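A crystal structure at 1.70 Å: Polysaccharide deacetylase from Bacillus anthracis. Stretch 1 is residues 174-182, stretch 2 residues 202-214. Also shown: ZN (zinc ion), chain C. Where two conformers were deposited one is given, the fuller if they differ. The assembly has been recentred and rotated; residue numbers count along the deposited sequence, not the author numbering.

Stretch 1 (174-182) VFWSLAFLD
Stretch 2 202-214: IHPGSILLLHAIS

The two stretches lie side by side as a short parallel beta pairing, extended at one end by a serine and at the other by a zinc-bound histidine, with apolar side chains packed on both faces.

The register is set by two parallel bridges, Leu-178 with Leu-208 (CA to CA 4.9 Å) and Ala-179 with Leu-209 (CA to CA 4.6 Å). The separation then widens to 5.4 Å between the CA atoms of Phe-180 and Leu-210 and to 6.3 Å between those of Leu-181 and His-211, so the chains diverge as they run on. Backbone angles are extended through the bridges: phi/psi is -146/128 at Leu-178, -123/139 at Ala-179, -94/138 at Leu-208 and -113/105 at Leu-209.

The backbone ladder has four rungs. Ile-207 O accepts from both Ser-177 N (2.8 Å, 164° at the hydrogen) and Leu-178 N (3.3 Å, 153°), an arrangement permitted by the turn-like -114/-17 of Ser-177. Leu-209 N then donates to Leu-178 O (2.8 Å, 164°), and Phe-180 N to Leu-209 O (3.1 Å, 160°). Two CA-H...O contacts reinforce these, Leu-208 CA to Leu-178 O and Ala-179 CA to Leu-209 O, both 3.3 Å.

At the first end, the CB of Ser-177 points toward stretch 2, and at chi1 70° (p) its OG accepts from Ile-207 N at 3.1 Å, with an angle of 143° at the hydrogen, so a side-chain oxygen serves as acceptor for a backbone amide. Water 1 links Ser-177 OG (2.9 Å) to Ser-206 OG (2.5 Å). Ser-206, chi1 m, closes a type II turn that begins at His-203: its N and OG donate to His-203 O at 3.0 and 2.7 Å. Gly-205 occupies the positive-phi position of that turn (85/-2), which favours glycine.

Side chains alternate between the faces. On that of Ala-179 and Leu-209, the two CB atoms lie 4.1 Å apart; Leu-209 (t, p) sends CD2 over the Trp-176 ring, 4.0 Å from the six-membered centroid and 14° off its normal. Trp-176 is p with chi2 93°, which lays its indole across the methyl. On the face of Leu-178 and Leu-208, Leu-178 CB meets Leu-208 CD2 at 3.6 Å; Leu-208 is m, t, whereas Leu-178 has an off-rotamer chi1 of -140°. In all, 658 Å² is buried, summed over both sides. Leu-209 is buried, but Leu-178 and Ala-179 remain exposed in the assembly despite their contacts.

At the far end, His-211 points toward stretch 1 (chi1 m, chi2 87°). Its ND1 donates to Phe-180 O at 2.7 Å, near the ring plane, while NE2 binds zinc at 2.0 Å; one imidazole thus joins backbone to metal. Leu-181 CB covers a ring face, 3.9 Å from the centroid, and water 2 bridges Phe-180 O (3.0 Å) and His-211 N (2.9 Å). Leu-181 CD1 also touches Ile-213 CD1 at 3.3 Å, a tight apolar contact beyond the ladder.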

# COMPACT_ATOMS: atom_id res chain seq x y z
N VAL A 174 5.97 1.44 -2.74
CA VAL A 174 5.33 0.12 -2.72
C VAL A 174 4.23 0.07 -3.76
O VAL A 174 3.20 0.74 -3.64
CB VAL A 174 4.75 -0.22 -1.35
CG1 VAL A 174 4.19 -1.64 -1.37
CG2 VAL A 174 5.79 -0.06 -0.24
N PHE A 175 4.46 -0.73 -4.81
CA PHE A 175 3.48 -0.93 -5.86
C PHE A 175 2.73 -2.23 -5.60
O PHE A 175 2.51 -2.54 -4.45
CB PHE A 175 4.17 -0.83 -7.22
CG PHE A 175 4.66 0.56 -7.50
CD1 PHE A 175 3.80 1.50 -8.01
CD2 PHE A 175 5.93 0.91 -7.21
CE1 PHE A 175 4.24 2.80 -8.26
CE2 PHE A 175 6.39 2.21 -7.47
CZ PHE A 175 5.53 3.13 -7.98
N TRP A 176 2.36 -2.98 -6.62
CA TRP A 176 1.58 -4.23 -6.42
C TRP A 176 1.82 -5.15 -7.60
O TRP A 176 2.28 -4.70 -8.64
CB TRP A 176 0.08 -3.96 -6.27
CG TRP A 176 -0.55 -3.28 -7.42
CD1 TRP A 176 -1.18 -3.84 -8.48
CD2 TRP A 176 -0.61 -1.86 -7.63
NE1 TRP A 176 -1.64 -2.88 -9.34
CE2 TRP A 176 -1.29 -1.64 -8.85
CE3 TRP A 176 -0.13 -0.75 -6.92
CZ2 TRP A 176 -1.51 -0.37 -9.36
CZ3 TRP A 176 -0.36 0.50 -7.44
CH2 TRP A 176 -1.03 0.69 -8.64
N SER A 177 1.45 -6.41 -7.44
CA SER A 177 1.54 -7.34 -8.56
C SER A 177 0.22 -7.87 -9.08
O SER A 177 0.14 -8.32 -10.26
CB SER A 177 2.51 -8.47 -8.23
OG SER A 177 1.98 -9.32 -7.24
N LEU A 178 -0.83 -7.73 -8.28
CA LEU A 178 -2.15 -8.15 -8.64
C LEU A 178 -3.13 -7.19 -8.02
O LEU A 178 -3.08 -6.97 -6.82
CB LEU A 178 -2.36 -9.54 -8.02
CG LEU A 178 -3.10 -10.59 -8.82
CD1 LEU A 178 -2.44 -10.77 -10.20
CD2 LEU A 178 -3.08 -11.85 -7.96
N ALA A 179 -4.04 -6.64 -8.82
CA ALA A 179 -5.14 -5.84 -8.28
C ALA A 179 -6.45 -6.42 -8.71
O ALA A 179 -6.61 -6.84 -9.87
CB ALA A 179 -5.03 -4.41 -8.70
N PHE A 180 -7.40 -6.44 -7.79
CA PHE A 180 -8.72 -6.88 -8.14
C PHE A 180 -9.83 -6.01 -7.63
O PHE A 180 -10.04 -5.87 -6.43
CB PHE A 180 -8.97 -8.32 -7.74
CG PHE A 180 -10.28 -8.82 -8.25
CD1 PHE A 180 -10.52 -8.91 -9.62
CD2 PHE A 180 -11.30 -9.13 -7.37
CE1 PHE A 180 -11.75 -9.33 -10.10
CE2 PHE A 180 -12.54 -9.55 -7.85
CZ PHE A 180 -12.75 -9.64 -9.21
N LEU A 181 -10.54 -5.45 -8.60
CA LEU A 181 -11.74 -4.67 -8.45
C LEU A 181 -12.74 -5.25 -9.48
O LEU A 181 -12.45 -5.28 -10.67
CB LEU A 181 -11.40 -3.20 -8.77
CG LEU A 181 -12.48 -2.13 -8.84
CD1 LEU A 181 -13.64 -2.40 -7.91
CD2 LEU A 181 -11.86 -0.77 -8.58
N ASP A 182 -13.87 -5.77 -9.02
CA ASP A 182 -14.88 -6.33 -9.93
C ASP A 182 -15.54 -5.26 -10.82
O ASP A 182 -16.31 -4.43 -10.34
CB ASP A 182 -15.95 -7.08 -9.12
CG ASP A 182 -17.12 -7.54 -9.98
OD1 ASP A 182 -16.92 -7.86 -11.17
OD2 ASP A 182 -18.25 -7.57 -9.44
N ILE A 202 -2.67 -15.55 -8.72
CA ILE A 202 -1.80 -15.51 -7.53
C ILE A 202 -0.51 -16.26 -7.77
O ILE A 202 -0.50 -17.28 -8.45
CB ILE A 202 -2.50 -16.13 -6.33
CG1 ILE A 202 -1.74 -15.83 -5.04
CG2 ILE A 202 -2.67 -17.66 -6.51
CD1 ILE A 202 -1.76 -14.38 -4.64
N HIS A 203 0.59 -15.76 -7.21
CA HIS A 203 1.89 -16.39 -7.30
C HIS A 203 2.70 -16.13 -6.06
O HIS A 203 2.40 -15.21 -5.32
CB HIS A 203 2.66 -15.87 -8.52
CG HIS A 203 2.50 -16.73 -9.73
ND1 HIS A 203 1.43 -16.61 -10.59
CD2 HIS A 203 3.25 -17.75 -10.20
CE1 HIS A 203 1.54 -17.51 -11.55
NE2 HIS A 203 2.64 -18.21 -11.34
N PRO A 204 3.76 -16.93 -5.83
CA PRO A 204 4.65 -16.67 -4.72
C PRO A 204 5.22 -15.25 -4.76
O PRO A 204 5.64 -14.79 -5.84
CB PRO A 204 5.76 -17.71 -4.92
CG PRO A 204 5.09 -18.80 -5.59
CD PRO A 204 4.17 -18.15 -6.57
N GLY A 205 5.16 -14.56 -3.62
CA GLY A 205 5.62 -13.18 -3.51
C GLY A 205 4.61 -12.11 -3.91
O GLY A 205 4.93 -10.92 -3.82
N SER A 206 3.41 -12.51 -4.34
CA SER A 206 2.43 -11.54 -4.78
C SER A 206 2.13 -10.47 -3.70
O SER A 206 1.94 -10.79 -2.52
CB SER A 206 1.11 -12.21 -5.22
OG SER A 206 1.24 -13.00 -6.42
N ILE A 207 2.06 -9.22 -4.15
CA ILE A 207 1.51 -8.11 -3.37
C ILE A 207 0.13 -7.78 -3.99
O ILE A 207 0.04 -7.35 -5.15
CB ILE A 207 2.42 -6.84 -3.33
CG1 ILE A 207 3.78 -7.18 -2.75
CG2 ILE A 207 1.64 -5.70 -2.56
CD1 ILE A 207 4.77 -6.01 -2.69
N LEU A 208 -0.93 -8.04 -3.23
CA LEU A 208 -2.29 -7.87 -3.71
C LEU A 208 -2.80 -6.51 -3.32
O LEU A 208 -2.58 -6.06 -2.19
CB LEU A 208 -3.23 -8.93 -3.11
CG LEU A 208 -2.73 -10.36 -3.20
CD1 LEU A 208 -3.81 -11.29 -2.65
CD2 LEU A 208 -2.39 -10.68 -4.65
N LEU A 209 -3.49 -5.88 -4.26
CA LEU A 209 -4.21 -4.65 -3.96
C LEU A 209 -5.70 -5.00 -4.10
O LEU A 209 -6.19 -5.24 -5.22
CB LEU A 209 -3.76 -3.54 -4.91
CG LEU A 209 -4.61 -2.29 -4.93
CD1 LEU A 209 -4.98 -1.78 -3.51
CD2 LEU A 209 -3.92 -1.17 -5.74
N LEU A 210 -6.39 -5.14 -2.98
CA LEU A 210 -7.79 -5.51 -2.97
C LEU A 210 -8.63 -4.29 -2.56
O LEU A 210 -8.08 -3.20 -2.37
CB LEU A 210 -8.06 -6.71 -2.05
CG LEU A 210 -7.35 -8.02 -2.48
CD1 LEU A 210 -7.86 -9.24 -1.63
CD2 LEU A 210 -7.52 -8.36 -3.93
N HIS A 211 -9.95 -4.47 -2.49
CA HIS A 211 -10.89 -3.37 -2.31
C HIS A 211 -12.00 -3.63 -1.31
O HIS A 211 -12.25 -4.77 -0.93
CB HIS A 211 -11.49 -2.98 -3.69
CG HIS A 211 -10.47 -2.50 -4.67
ND1 HIS A 211 -9.75 -3.34 -5.49
CD2 HIS A 211 -10.02 -1.25 -4.93
CE1 HIS A 211 -8.91 -2.63 -6.21
NE2 HIS A 211 -9.05 -1.36 -5.88
N ALA A 212 -12.65 -2.55 -0.88
CA ALA A 212 -13.72 -2.57 0.11
C ALA A 212 -14.86 -1.71 -0.43
O ALA A 212 -15.28 -0.74 0.22
CB ALA A 212 -13.22 -2.04 1.45
N ILE A 213 -15.34 -2.05 -1.61
CA ILE A 213 -16.22 -1.15 -2.37
C ILE A 213 -17.68 -1.56 -2.24
O ILE A 213 -18.56 -0.70 -2.23
CB ILE A 213 -15.80 -1.08 -3.85
CG1 ILE A 213 -14.56 -0.19 -3.98
CG2 ILE A 213 -16.98 -0.56 -4.73
CD1 ILE A 213 -13.73 -0.43 -5.23
N SER A 214 -17.95 -2.85 -2.12
CA SER A 214 -19.33 -3.30 -2.04
C SER A 214 -19.59 -4.25 -0.91
O SER A 214 -18.66 -4.74 -0.28
CB SER A 214 -19.75 -3.94 -3.35
OG SER A 214 -19.04 -5.13 -3.58
ZN ZN C . -8.14 0.29 -6.63
O HOH W 1 1.48 -11.81 -8.64
O HOH W 2 -11.13 -6.76 -3.79
O HOH W 3 -7.46 1.15 -4.94